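Local coordinates for protein organophosphorus hydrolase (Pseudomonas pseudoalcaligenes, PDB 4LE6) that probably hydrolyses organophosphate triesters such as aryl dialkyl phosphates, using a two-zinc centre of the metallo-beta-lactamase type, at residues G301-E306 / Y310-V315; V254-P259 / R278-A283. All coordinates share one frame; numbering follows the deposited sequence.

Contact 1 (G301-E306 / Y310-V315)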
loop_
_atom_site.group_PDB
_atom_site.type_symbol
_atom_site.label_atom_id
_atom_site.label_comp_id
_atom_site.label_asym_id
_atom_site.label_seq_id
_atom_site.Cartn_x
_atom_site.Cartn_y
_atom_site.Cartn_z
ATOM N N GLY A 301 4.549 1.549 -8.577
ATOM C CA GLY A 301 5.774 0.973 -8.077
ATOM C C GLY A 301 6.790 0.748 -9.169
ATOM O O GLY A 301 6.663 1.314 -10.248
ATOM N N HIS A 302 7.791 -0.082 -8.878
ATOM C CA HIS A 302 8.855 -0.371 -9.829
ATOM C C HIS A 302 8.965 -1.859 -10.023
ATOM O O HIS A 302 8.502 -2.647 -9.193
ATOM C CB HIS A 302 10.210 0.127 -9.333
ATOM C CG HIS A 302 10.306 1.610 -9.203
ATOM N ND1 HIS A 302 9.863 2.288 -8.088
ATOM C CD2 HIS A 302 10.797 2.550 -10.043
ATOM C CE1 HIS A 302 10.083 3.581 -8.245
ATOM N NE2 HIS A 302 10.645 3.767 -9.427
ATOM N N VAL A 303 9.591 -2.227 -11.132
ATOM C CA VAL A 303 9.899 -3.614 -11.446
ATOM C C VAL A 303 11.385 -3.849 -11.239
ATOM O O VAL A 303 12.209 -3.090 -11.752
ATOM C CB VAL A 303 9.597 -3.922 -12.927
ATOM C CG1 VAL A 303 9.854 -5.399 -13.226
ATOM C CG2 VAL A 303 8.178 -3.559 -13.253
ATOM N N ARG A 304 11.713 -4.920 -10.522
ATOM C CA ARG A 304 13.089 -5.305 -10.269
ATOM C C ARG A 304 13.349 -6.635 -10.953
ATOM O O ARG A 304 12.508 -7.540 -10.925
ATOM C CB ARG A 304 13.321 -5.453 -8.763
ATOM C CG ARG A 304 14.704 -5.956 -8.365
ATOM C CD ARG A 304 14.867 -6.020 -6.830
ATOM N NE ARG A 304 14.172 -7.172 -6.252
ATOM C CZ ARG A 304 13.302 -7.134 -5.243
ATOM N NH1 ARG A 304 12.986 -6.005 -4.632
ATOM N NH2 ARG A 304 12.746 -8.261 -4.838
ATOM N N LYS A 305 14.518 -6.755 -11.566
ATOM C CA LYS A 305 14.899 -8.010 -12.173
ATOM C C LYS A 305 15.461 -8.939 -11.098
ATOM O O LYS A 305 16.272 -8.529 -10.278
ATOM C CB LYS A 305 15.937 -7.789 -13.269
ATOM C CG LYS A 305 16.198 -9.046 -14.079
ATOM C CD LYS A 305 17.313 -8.868 -15.093
ATOM C CE LYS A 305 17.522 -10.141 -15.885
ATOM N NZ LYS A 305 17.921 -11.269 -14.993
ATOM N N GLU A 306 14.997 -10.187 -11.096
ATOM C CA GLU A 306 15.509 -11.218 -10.201
ATOM C C GLU A 306 16.381 -12.170 -11.019
ATOM O O GLU A 306 16.452 -12.034 -12.233
ATOM C CB GLU A 306 14.352 -11.981 -9.574
ATOM C CG GLU A 306 13.525 -11.156 -8.595
ATOM C CD GLU A 306 14.242 -10.918 -7.276
ATOM O OE1 GLU A 306 14.904 -11.850 -6.761
ATOM O OE2 GLU A 306 14.153 -9.791 -6.746
ATOM N N TYR A 310 10.962 -11.566 -12.349
ATOM C CA TYR A 310 10.962 -10.193 -11.857
ATOM C C TYR A 310 10.262 -10.109 -10.511
ATOM O O TYR A 310 9.692 -11.091 -10.047
ATOM C CB TYR A 310 10.254 -9.266 -12.865
ATOM C CG TYR A 310 10.950 -9.237 -14.212
ATOM C CD1 TYR A 310 10.680 -10.202 -15.175
ATOM C CD2 TYR A 310 11.900 -8.270 -14.506
ATOM C CE1 TYR A 310 11.340 -10.199 -16.409
ATOM C CE2 TYR A 310 12.568 -8.266 -15.741
ATOM C CZ TYR A 310 12.283 -9.238 -16.675
ATOM O OH TYR A 310 12.923 -9.246 -17.890
ATOM N N ALA A 311 10.316 -8.931 -9.896
ATOM C CA ALA A 311 9.586 -8.659 -8.665
ATOM C C ALA A 311 8.957 -7.275 -8.770
ATOM O O ALA A 311 9.507 -6.386 -9.423
ATOM C CB ALA A 311 10.507 -8.735 -7.460
ATOM N N TRP A 312 7.801 -7.114 -8.135
ATOM C CA TRP A 312 7.081 -5.842 -8.067
ATOM C C TRP A 312 7.417 -5.181 -6.740
ATOM O O TRP A 312 7.391 -5.845 -5.711
ATOM C CB TRP A 312 5.588 -6.127 -8.119
ATOM C CG TRP A 312 4.691 -4.946 -7.917
ATOM C CD1 TRP A 312 3.739 -4.791 -6.946
ATOM C CD2 TRP A 312 4.617 -3.769 -8.739
ATOM N NE1 TRP A 312 3.098 -3.574 -7.103
ATOM C CE2 TRP A 312 3.622 -2.935 -8.193
ATOM C CE3 TRP A 312 5.307 -3.336 -9.875
ATOM C CZ2 TRP A 312 3.299 -1.694 -8.747
ATOM C CZ3 TRP A 312 4.981 -2.092 -10.422
ATOM C CH2 TRP A 312 3.990 -1.299 -9.857
ATOM N N VAL A 313 7.761 -3.897 -6.774
ATOM C CA VAL A 313 8.066 -3.143 -5.571
ATOM C C VAL A 313 7.096 -1.978 -5.492
ATOM O O VAL A 313 7.230 -0.998 -6.234
ATOM C CB VAL A 313 9.517 -2.635 -5.551
ATOM C CG1 VAL A 313 9.793 -1.872 -4.246
ATOM C CG2 VAL A 313 10.479 -3.807 -5.670
ATOM N N PRO A 314 6.082 -2.093 -4.617
ATOM C CA PRO A 314 5.079 -1.025 -4.552
ATOM C C PRO A 314 5.636 0.220 -3.887
ATOM O O PRO A 314 6.500 0.130 -3.015
ATOM C CB PRO A 314 3.971 -1.630 -3.692
ATOM C CG PRO A 314 4.673 -2.681 -2.839
ATOM C CD PRO A 314 5.827 -3.175 -3.647
ATOM N N VAL A 315 5.145 1.377 -4.306
ATOM C CA VAL A 315 5.538 2.624 -3.689
ATOM C C VAL A 315 5.163 2.604 -2.212
ATOM O O VAL A 315 4.179 1.966 -1.800
ATOM C CB VAL A 315 4.854 3.815 -4.389
ATOM C CG1 VAL A 315 3.371 3.773 -4.152
ATOM C CG2 VAL A 315 5.450 5.130 -3.934
HETATM O O HOH W 1 8.559 1.285 -5.885
#
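Strands 301-305 and 310-314 pair antiparallel, their axes 4.6 Å apart at closest and 156° between directions, with His302-Val313 and Arg304-Ala311 as the hydrogen-bonded pairs. Each of these pairs exchanges two backbone bonds; the straightest is Arg304 N to Ala311 O, 2.9 Å, and it lies in the carbonyl plane.

Val303, Lys305, Tyr310 and Trp312 occupy one face of the sheet. CG1 of Val303 packs on CD2 of Tyr310 at 3.8 Å, while Arg304 O lies at the edge of the phenol ring, near its plane. Trp312 sets CG anti to its backbone N (chi1 174°), which carries the indole back across the partner strand: CH2 comes within 3.2 Å of Gly301 N, where the glycine has no side chain to interpose, and CG2 of Val303 lies at the ring's edge.

His302, Arg304, Ala311 and Val313 occupy the other face. The arginine chain bends at chi3 (76°), bringing the guanidinium over Ala311, with CB of Ala311 under one face and 3.5 Å from NH2 of Arg304. Glu306 fixes its rotation side-on: NE and NH2 both donate to one oxygen, OE2, with NE of Arg304 2.7 Å from OE2 of Glu306 and both bonds in the guanidinium plane. A water in the plane of the His302 ring joins ND1 of His302 to Val313 O, so that this carbonyl has a second donor beside His302 N.

The hairpin forms the margin of a six-stranded mixed sheet: Gly301 bonds through its backbone to Val290 of strand 289-292, and 310-314 is outermost within the chain. Helix 269-286 covers Val303 and Tyr310, whereas the second subunit meets the opposite face, where its Phe78 stacks on His302 and its Arg76 O accepts from Arg304 NH1.

Contact 2 (V254-P259 / R278-A283)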
loop_
_atom_site.group_PDB
_atom_site.type_symbol
_atom_site.label_atom_id
_atom_site.label_comp_id
_atom_site.label_asym_id
_atom_site.label_seq_id
_atom_site.Cartn_x
_atom_site.Cartn_y
_atom_site.Cartn_z
ATOM N N VAL A 254 2.155 -14.060 -9.422
ATOM C CA VAL A 254 2.534 -15.158 -10.314
ATOM C C VAL A 254 3.357 -14.681 -11.502
ATOM O O VAL A 254 4.363 -15.301 -11.835
ATOM C CB VAL A 254 1.287 -15.889 -10.850
ATOM C CG1 VAL A 254 1.652 -16.960 -11.870
ATOM C CG2 VAL A 254 0.493 -16.492 -9.721
ATOM N N GLN A 255 2.926 -13.593 -12.139
ATOM C CA GLN A 255 3.415 -13.244 -13.468
ATOM C C GLN A 255 4.646 -12.335 -13.487
ATOM O O GLN A 255 5.233 -12.124 -14.541
ATOM C CB GLN A 255 2.290 -12.609 -14.292
ATOM C CG GLN A 255 1.144 -13.576 -14.616
ATOM C CD GLN A 255 0.041 -12.912 -15.419
ATOM O OE1 GLN A 255 -0.685 -12.071 -14.902
ATOM N NE2 GLN A 255 -0.071 -13.265 -16.689
ATOM N N PHE A 256 5.025 -11.771 -12.343
ATOM C CA PHE A 256 6.349 -11.174 -12.230
ATOM C C PHE A 256 7.359 -12.301 -12.117
ATOM O O PHE A 256 8.307 -12.379 -12.912
ATOM C CB PHE A 256 6.433 -10.235 -11.033
ATOM C CG PHE A 256 5.792 -8.889 -11.274
ATOM C CD1 PHE A 256 6.461 -7.908 -11.981
ATOM C CD2 PHE A 256 4.531 -8.602 -10.776
ATOM C CE1 PHE A 256 5.878 -6.654 -12.193
ATOM C CE2 PHE A 256 3.946 -7.357 -10.986
ATOM C CZ PHE A 256 4.617 -6.385 -11.697
ATOM N N ALA A 257 7.142 -13.207 -11.164
ATOM C CA ALA A 257 8.059 -14.337 -10.997
ATOM C C ALA A 257 8.085 -15.248 -12.236
ATOM O O ALA A 257 9.139 -15.761 -12.617
ATOM C CB ALA A 257 7.694 -15.138 -9.765
ATOM N N LYS A 258 6.924 -15.451 -12.857
ATOM C CA LYS A 258 6.810 -16.343 -14.015
ATOM C C LYS A 258 5.992 -15.686 -15.134
ATOM O O LYS A 258 4.810 -15.993 -15.324
ATOM C CB LYS A 258 6.205 -17.674 -13.574
ATOM C CG LYS A 258 7.055 -18.340 -12.491
ATOM C CD LYS A 258 6.812 -19.837 -12.378
ATOM C CE LYS A 258 7.702 -20.458 -11.294
ATOM N NZ LYS A 258 7.314 -21.860 -10.958
ATOM N N PRO A 259 6.628 -14.757 -15.867
ATOM C CA PRO A 259 5.937 -14.021 -16.935
ATOM C C PRO A 259 5.415 -14.964 -18.007
ATOM O O PRO A 259 4.514 -14.568 -18.743
ATOM C CB PRO A 259 7.023 -13.118 -17.510
ATOM C CG PRO A 259 8.023 -12.963 -16.411
ATOM C CD PRO A 259 8.015 -14.296 -15.690
ATOM N N ARG A 278 8.917 -8.255 -22.787
ATOM C CA ARG A 278 9.607 -7.058 -23.258
ATOM C C ARG A 278 9.395 -5.861 -22.334
ATOM O O ARG A 278 10.358 -5.152 -21.961
ATOM C CB ARG A 278 9.135 -6.702 -24.663
ATOM C CG ARG A 278 9.728 -5.421 -25.200
ATOM C CD ARG A 278 9.520 -5.313 -26.703
ATOM N NE ARG A 278 8.098 -5.260 -27.049
ATOM C CZ ARG A 278 7.357 -4.157 -27.027
ATOM N NH1 ARG A 278 6.077 -4.218 -27.363
ATOM N NH2 ARG A 278 7.883 -2.993 -26.673
ATOM N N ILE A 279 8.139 -5.612 -21.984
ATOM C CA ILE A 279 7.808 -4.466 -21.147
ATOM C C ILE A 279 8.425 -4.617 -19.749
ATOM O O ILE A 279 8.879 -3.637 -19.146
ATOM C CB ILE A 279 6.279 -4.283 -21.058
ATOM C CG1 ILE A 279 5.704 -3.888 -22.435
ATOM C CG2 ILE A 279 5.897 -3.224 -20.006
ATOM C CD1 ILE A 279 6.264 -2.595 -23.021
ATOM N N LEU A 280 8.438 -5.834 -19.216
ATOM C CA LEU A 280 9.009 -6.027 -17.883
ATOM C C LEU A 280 10.501 -5.759 -17.962
ATOM O O LEU A 280 11.063 -5.040 -17.114
ATOM C CB LEU A 280 8.754 -7.442 -17.368
ATOM C CG LEU A 280 7.332 -7.744 -16.897
ATOM C CD1 LEU A 280 7.196 -9.243 -16.642
ATOM C CD2 LEU A 280 6.986 -6.939 -15.640
ATOM N N ALA A 281 11.142 -6.314 -18.991
ATOM C CA ALA A 281 12.576 -6.097 -19.158
ATOM C C ALA A 281 12.897 -4.596 -19.235
ATOM O O ALA A 281 13.808 -4.111 -18.547
ATOM C CB ALA A 281 13.077 -6.815 -20.394
ATOM N N GLU A 282 12.131 -3.862 -20.050
ATOM C CA GLU A 282 12.340 -2.420 -20.211
ATOM C C GLU A 282 12.081 -1.634 -18.919
ATOM O O GLU A 282 12.852 -0.740 -18.552
ATOM C CB GLU A 282 11.429 -1.887 -21.332
ATOM C CG GLU A 282 11.260 -0.381 -21.370
ATOM C CD GLU A 282 10.446 0.082 -22.571
ATOM O OE1 GLU A 282 9.781 -0.767 -23.211
ATOM O OE2 GLU A 282 10.475 1.296 -22.873
ATOM N N ALA A 283 10.982 -1.941 -18.245
ATOM C CA ALA A 283 10.656 -1.256 -16.998
ATOM C C ALA A 283 11.757 -1.493 -15.964
ATOM O O ALA A 283 12.154 -0.573 -15.235
ATOM C CB ALA A 283 9.334 -1.759 -16.457
#
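The Phe256 ring meets Leu280 obliquely, mainly at CE1 and CD1, with CE1 of Phe256 3.6 Å from CD2 of Leu280 and the neighbouring CD1 of Phe256 at 3.8 Å from the same methyl. CB of Trp312 lies over one face of the ring, while Leu280 comes from the other side of its plane, displaced beyond the rim; Trp245, Leu249 and Leu295 also touch the buried phenyl group. The other ring of the contact, that of Pro259, presents its CG to the second leucine methyl: CG of Pro259 lies 3.8 Å from CD1 of Leu280.

In the alpha-beta/beta-alpha sandwich of the metallo-beta-lactamase fold, helix 269-286 is laid against the sheet that includes strand 240-246, and Ile279 and Leu280 both touch Trp245 of that strand. Leu280 uses its two branches separately, CD2 for the phenylalanine and CD1 for the proline. Its chain makes this possible by setting CG beside the backbone N (chi1 -75°) and then extending (chi2 171°), so that the fork projects from the helix toward segment 254-259. CD1 of Leu280 also comes to 4.1 Å from O of Gln255. The side chains of Phe256 and Leu280 cross at about a right angle, and those of Pro259 and Leu280 cross at a slant. Only 134 Å² is buried between the segments, counting both, and the nearest CA atoms, those of Phe256 and Leu280, are 8.1 Å apart.

Segment 254-259 begins in the weakly bonded helix 252-255; Lys258 N donates to Val254 O at 2.8 Å. Polar groups nearby find partners beyond the two segments. The OE1 atom of Gln255 accepts from the backbone N of Leu250 and of Asn251, its NE2 donates to Val261 O, and the Pro259 carbonyl accepts from NE of Arg276.

Contact 2 closes along the chain before contact 1 opens, yet their centres lie only 9 Å apart and they touch directly. Phe256 joins them twice: O of Phe256 is 2.8 Å from Tyr310 N, a probable hydrogen bond, and its CE2 is 3.5 Å from Trp312 CB, the two rings meeting with planes about 25° apart. Tyr310 in turn packs on helix 269-286, with OH of Tyr310 3.4 Å from CA of Ala281. Neither contact supplies a zinc ligand. The side chain of Gln255 in contact 2 is about 10 Å from a bound zinc ion, and that of Trp312 in contact 1 about 10 Å from the zinc-binding His294.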